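Local atomic coordinates of cytosine deaminase (Klebsiella pneumoniae, PDB entry 4R85), a protein that probably uses a bound iron ion to deaminate cytosine and 5-methylcytosine hydrolytically, as a member of the amidohydrolase family. Residues 102-111 with 310-321. Numbering follows the deposited sequence.
Sequences TIGMLRDFGV and IQDPWYPLGNGN. With 17E (5-methylcytosine), chain G.
With CG set opposite its carbonyl carbon, Phe109 lays its ring against Asn321, whose own CG is anti to the backbone N (chi1 -176°) and holds the amide nearly parallel to that ring, 9° between planes. Asn321 CB lies 3.5 Å from the Phe109 ring centroid, 11° off the normal, a CH-pi contact over the face. The contact belongs to the amidohydrolase TIM-barrel fold: 102-111 ends helix 92-108 in a Schellman motif with Gly110 at C-prime, and 310-321 follows strand 303-305. No direct hydrogen bond joins the segments. Two waters bridge them instead, both donating to Phe109 O; one also donates to Asn321 OD1, the other to Gly320 O. Asn321 OD1 additionally caps helix 322-332 through Leu323 N. Gly320, at positive phi, approaches closely, 4.5 Å between its CA and Leu106 CA, and Gly320 O lies 3.7 Å from Leu106 CD2. Its neighbour Asn319 makes an Asx turn, OD1 accepting from Asn321 N at 2.9 Å. At the start of 310-321, Ile310 makes apolar contacts: CG2 with Met105 SD (4.1 Å) and CD1 with Thr102 CG2 (3.9 Å). From there the loop runs to the substrate pocket: Trp314 covers bound 5-methylcytosine with one ring face, while its NE1 is hydrogen-bonded to Leu76 O. Trp314 CE2 comes within 3.4 Å of C6 of the 5-methylcytosine.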
# COMPACT_ATOMS: atom_id res chain seq x y z
N THR A 102 15.24 14.55 1.55
CA THR A 102 14.02 13.98 0.98
C THR A 102 14.11 13.95 -0.55
O THR A 102 13.64 13.01 -1.20
CB THR A 102 12.79 14.75 1.49
OG1 THR A 102 12.61 14.46 2.88
CG2 THR A 102 11.53 14.32 0.76
N ILE A 103 14.74 14.97 -1.12
CA ILE A 103 15.01 14.96 -2.55
C ILE A 103 15.90 13.76 -2.92
O ILE A 103 15.68 13.11 -3.94
CB ILE A 103 15.64 16.29 -3.00
CG1 ILE A 103 14.57 17.39 -3.01
CG2 ILE A 103 16.27 16.15 -4.38
CD1 ILE A 103 15.13 18.79 -3.18
N GLY A 104 16.89 13.47 -2.07
CA GLY A 104 17.71 12.27 -2.22
C GLY A 104 16.89 10.99 -2.28
O GLY A 104 17.14 10.13 -3.13
N MET A 105 15.90 10.87 -1.39
CA MET A 105 15.00 9.72 -1.40
C MET A 105 14.22 9.64 -2.69
O MET A 105 13.97 8.54 -3.20
CB MET A 105 13.97 9.81 -0.26
CG MET A 105 14.51 9.83 1.15
SD MET A 105 13.08 9.84 2.27
CE MET A 105 13.81 10.68 3.68
N LEU A 106 13.78 10.79 -3.21
CA LEU A 106 12.98 10.80 -4.43
C LEU A 106 13.85 10.37 -5.62
O LEU A 106 13.41 9.59 -6.46
CB LEU A 106 12.35 12.17 -4.68
CG LEU A 106 11.32 12.64 -3.65
CD1 LEU A 106 11.06 14.14 -3.77
CD2 LEU A 106 10.01 11.86 -3.82
N ARG A 107 15.07 10.89 -5.67
CA ARG A 107 16.06 10.51 -6.67
C ARG A 107 16.31 9.00 -6.64
O ARG A 107 16.38 8.36 -7.70
CB ARG A 107 17.38 11.27 -6.42
CG ARG A 107 18.55 10.91 -7.36
CD ARG A 107 19.43 9.80 -6.80
NE ARG A 107 19.63 9.91 -5.35
CZ ARG A 107 20.56 10.66 -4.77
NH1 ARG A 107 21.39 11.37 -5.52
NH2 ARG A 107 20.67 10.69 -3.45
N ASP A 108 16.44 8.45 -5.44
CA ASP A 108 16.66 7.01 -5.28
C ASP A 108 15.55 6.20 -5.93
O ASP A 108 15.77 5.07 -6.37
CB ASP A 108 16.78 6.62 -3.81
CG ASP A 108 18.10 7.03 -3.20
OD1 ASP A 108 19.05 7.37 -3.95
OD2 ASP A 108 18.19 7.01 -1.94
N PHE A 109 14.35 6.78 -5.99
CA PHE A 109 13.21 6.08 -6.56
C PHE A 109 12.79 6.58 -7.96
O PHE A 109 11.65 6.38 -8.38
CB PHE A 109 12.03 6.08 -5.58
CG PHE A 109 12.21 5.13 -4.44
CD1 PHE A 109 12.06 3.76 -4.64
CD2 PHE A 109 12.56 5.59 -3.17
CE1 PHE A 109 12.23 2.87 -3.59
CE2 PHE A 109 12.72 4.71 -2.12
CZ PHE A 109 12.55 3.34 -2.33
N GLY A 110 13.73 7.21 -8.67
CA GLY A 110 13.53 7.55 -10.07
C GLY A 110 12.77 8.83 -10.37
O GLY A 110 12.39 9.08 -11.51
N VAL A 111 12.56 9.66 -9.35
CA VAL A 111 11.84 10.91 -9.55
C VAL A 111 12.78 12.02 -10.02
O VAL A 111 13.77 12.30 -9.36
CB VAL A 111 11.16 11.38 -8.26
CG1 VAL A 111 10.54 12.75 -8.47
CG2 VAL A 111 10.11 10.36 -7.82
N ILE A 310 6.27 13.31 3.48
CA ILE A 310 7.21 12.34 3.98
C ILE A 310 7.64 12.72 5.40
O ILE A 310 8.33 13.73 5.60
CB ILE A 310 8.42 12.18 3.04
CG1 ILE A 310 7.95 11.59 1.70
CG2 ILE A 310 9.49 11.30 3.67
CD1 ILE A 310 9.06 11.29 0.69
N GLN A 311 7.19 11.92 6.37
CA GLN A 311 7.51 12.08 7.78
C GLN A 311 7.29 13.49 8.30
O GLN A 311 8.22 14.13 8.81
CB GLN A 311 8.95 11.62 8.05
CG GLN A 311 9.19 10.16 7.70
CD GLN A 311 10.64 9.75 7.89
OE1 GLN A 311 11.41 9.67 6.94
NE2 GLN A 311 11.00 9.46 9.14
N ASP A 312 6.07 13.98 8.19
CA ASP A 312 5.81 15.37 8.53
C ASP A 312 4.68 15.47 9.59
O ASP A 312 4.25 14.43 10.11
CB ASP A 312 5.59 16.19 7.23
CG ASP A 312 4.24 15.94 6.57
OD1 ASP A 312 4.04 16.47 5.45
OD2 ASP A 312 3.38 15.24 7.14
N PRO A 313 4.19 16.69 9.92
CA PRO A 313 3.18 16.71 10.99
C PRO A 313 1.85 16.01 10.63
O PRO A 313 1.08 15.72 11.54
CB PRO A 313 2.92 18.21 11.19
CG PRO A 313 4.15 18.89 10.69
CD PRO A 313 4.61 18.05 9.54
N TRP A 314 1.61 15.74 9.35
CA TRP A 314 0.35 15.14 8.92
C TRP A 314 0.45 13.63 8.72
O TRP A 314 -0.54 12.91 8.83
CB TRP A 314 -0.15 15.79 7.62
CG TRP A 314 -0.56 17.20 7.81
CD1 TRP A 314 -1.80 17.66 8.16
CD2 TRP A 314 0.28 18.36 7.68
NE1 TRP A 314 -1.79 19.04 8.25
CE2 TRP A 314 -0.52 19.49 7.96
CE3 TRP A 314 1.63 18.55 7.34
CZ2 TRP A 314 -0.01 20.80 7.93
CZ3 TRP A 314 2.14 19.85 7.31
CH2 TRP A 314 1.32 20.96 7.61
N TYR A 315 1.65 13.14 8.43
CA TYR A 315 1.82 11.76 7.97
C TYR A 315 3.17 11.20 8.40
O TYR A 315 4.21 11.72 8.01
CB TYR A 315 1.67 11.75 6.44
CG TYR A 315 1.77 10.39 5.80
CD1 TYR A 315 2.94 9.98 5.16
CD2 TYR A 315 0.69 9.51 5.80
CE1 TYR A 315 3.03 8.74 4.54
CE2 TYR A 315 0.77 8.26 5.18
CZ TYR A 315 1.94 7.89 4.56
OH TYR A 315 2.03 6.65 3.94
N PRO A 316 3.17 10.14 9.22
CA PRO A 316 4.43 9.73 9.86
C PRO A 316 5.32 8.83 9.00
O PRO A 316 6.46 8.57 9.39
CB PRO A 316 3.96 8.99 11.12
CG PRO A 316 2.60 8.43 10.74
CD PRO A 316 2.00 9.42 9.76
N LEU A 317 4.81 8.36 7.87
CA LEU A 317 5.58 7.46 7.02
C LEU A 317 6.12 8.17 5.77
O LEU A 317 6.28 9.40 5.78
CB LEU A 317 4.75 6.22 6.66
CG LEU A 317 4.40 5.34 7.87
CD1 LEU A 317 3.47 4.21 7.45
CD2 LEU A 317 5.66 4.78 8.52
N GLY A 318 6.44 7.41 4.73
CA GLY A 318 6.97 7.97 3.49
C GLY A 318 8.43 7.59 3.24
O GLY A 318 9.24 7.61 4.16
N ASN A 319 8.76 7.24 2.00
CA ASN A 319 10.13 6.85 1.69
C ASN A 319 10.62 7.32 0.32
O ASN A 319 11.74 7.01 -0.09
CB ASN A 319 10.32 5.33 1.82
CG ASN A 319 9.44 4.54 0.85
OD1 ASN A 319 8.87 5.09 -0.08
ND2 ASN A 319 9.32 3.24 1.09
N GLY A 320 9.76 8.06 -0.38
CA GLY A 320 10.10 8.59 -1.69
C GLY A 320 9.60 7.76 -2.86
O GLY A 320 9.72 8.18 -4.02
N ASN A 321 9.03 6.58 -2.58
CA ASN A 321 8.67 5.62 -3.64
C ASN A 321 7.24 5.81 -4.17
O ASN A 321 6.28 5.38 -3.53
CB ASN A 321 8.87 4.19 -3.16
CG ASN A 321 8.60 3.15 -4.24
OD1 ASN A 321 8.56 3.46 -5.43
ND2 ASN A 321 8.44 1.90 -3.83
N1 17E G . -1.23 21.00 4.70
C2 17E G . -2.45 20.77 4.21
O2 17E G . -3.40 21.76 4.28
N3 17E G . -2.78 19.60 3.66
C4 17E G . -1.87 18.61 3.59
N4 17E G . -2.22 17.36 2.99
C5 17E G . -0.58 18.81 4.08
C6 17E G . -0.28 20.05 4.64
CM5 17E G . 0.45 17.72 4.00
O HOH W 1 10.01 3.93 -7.82
O HOH W 2 9.31 7.37 -6.71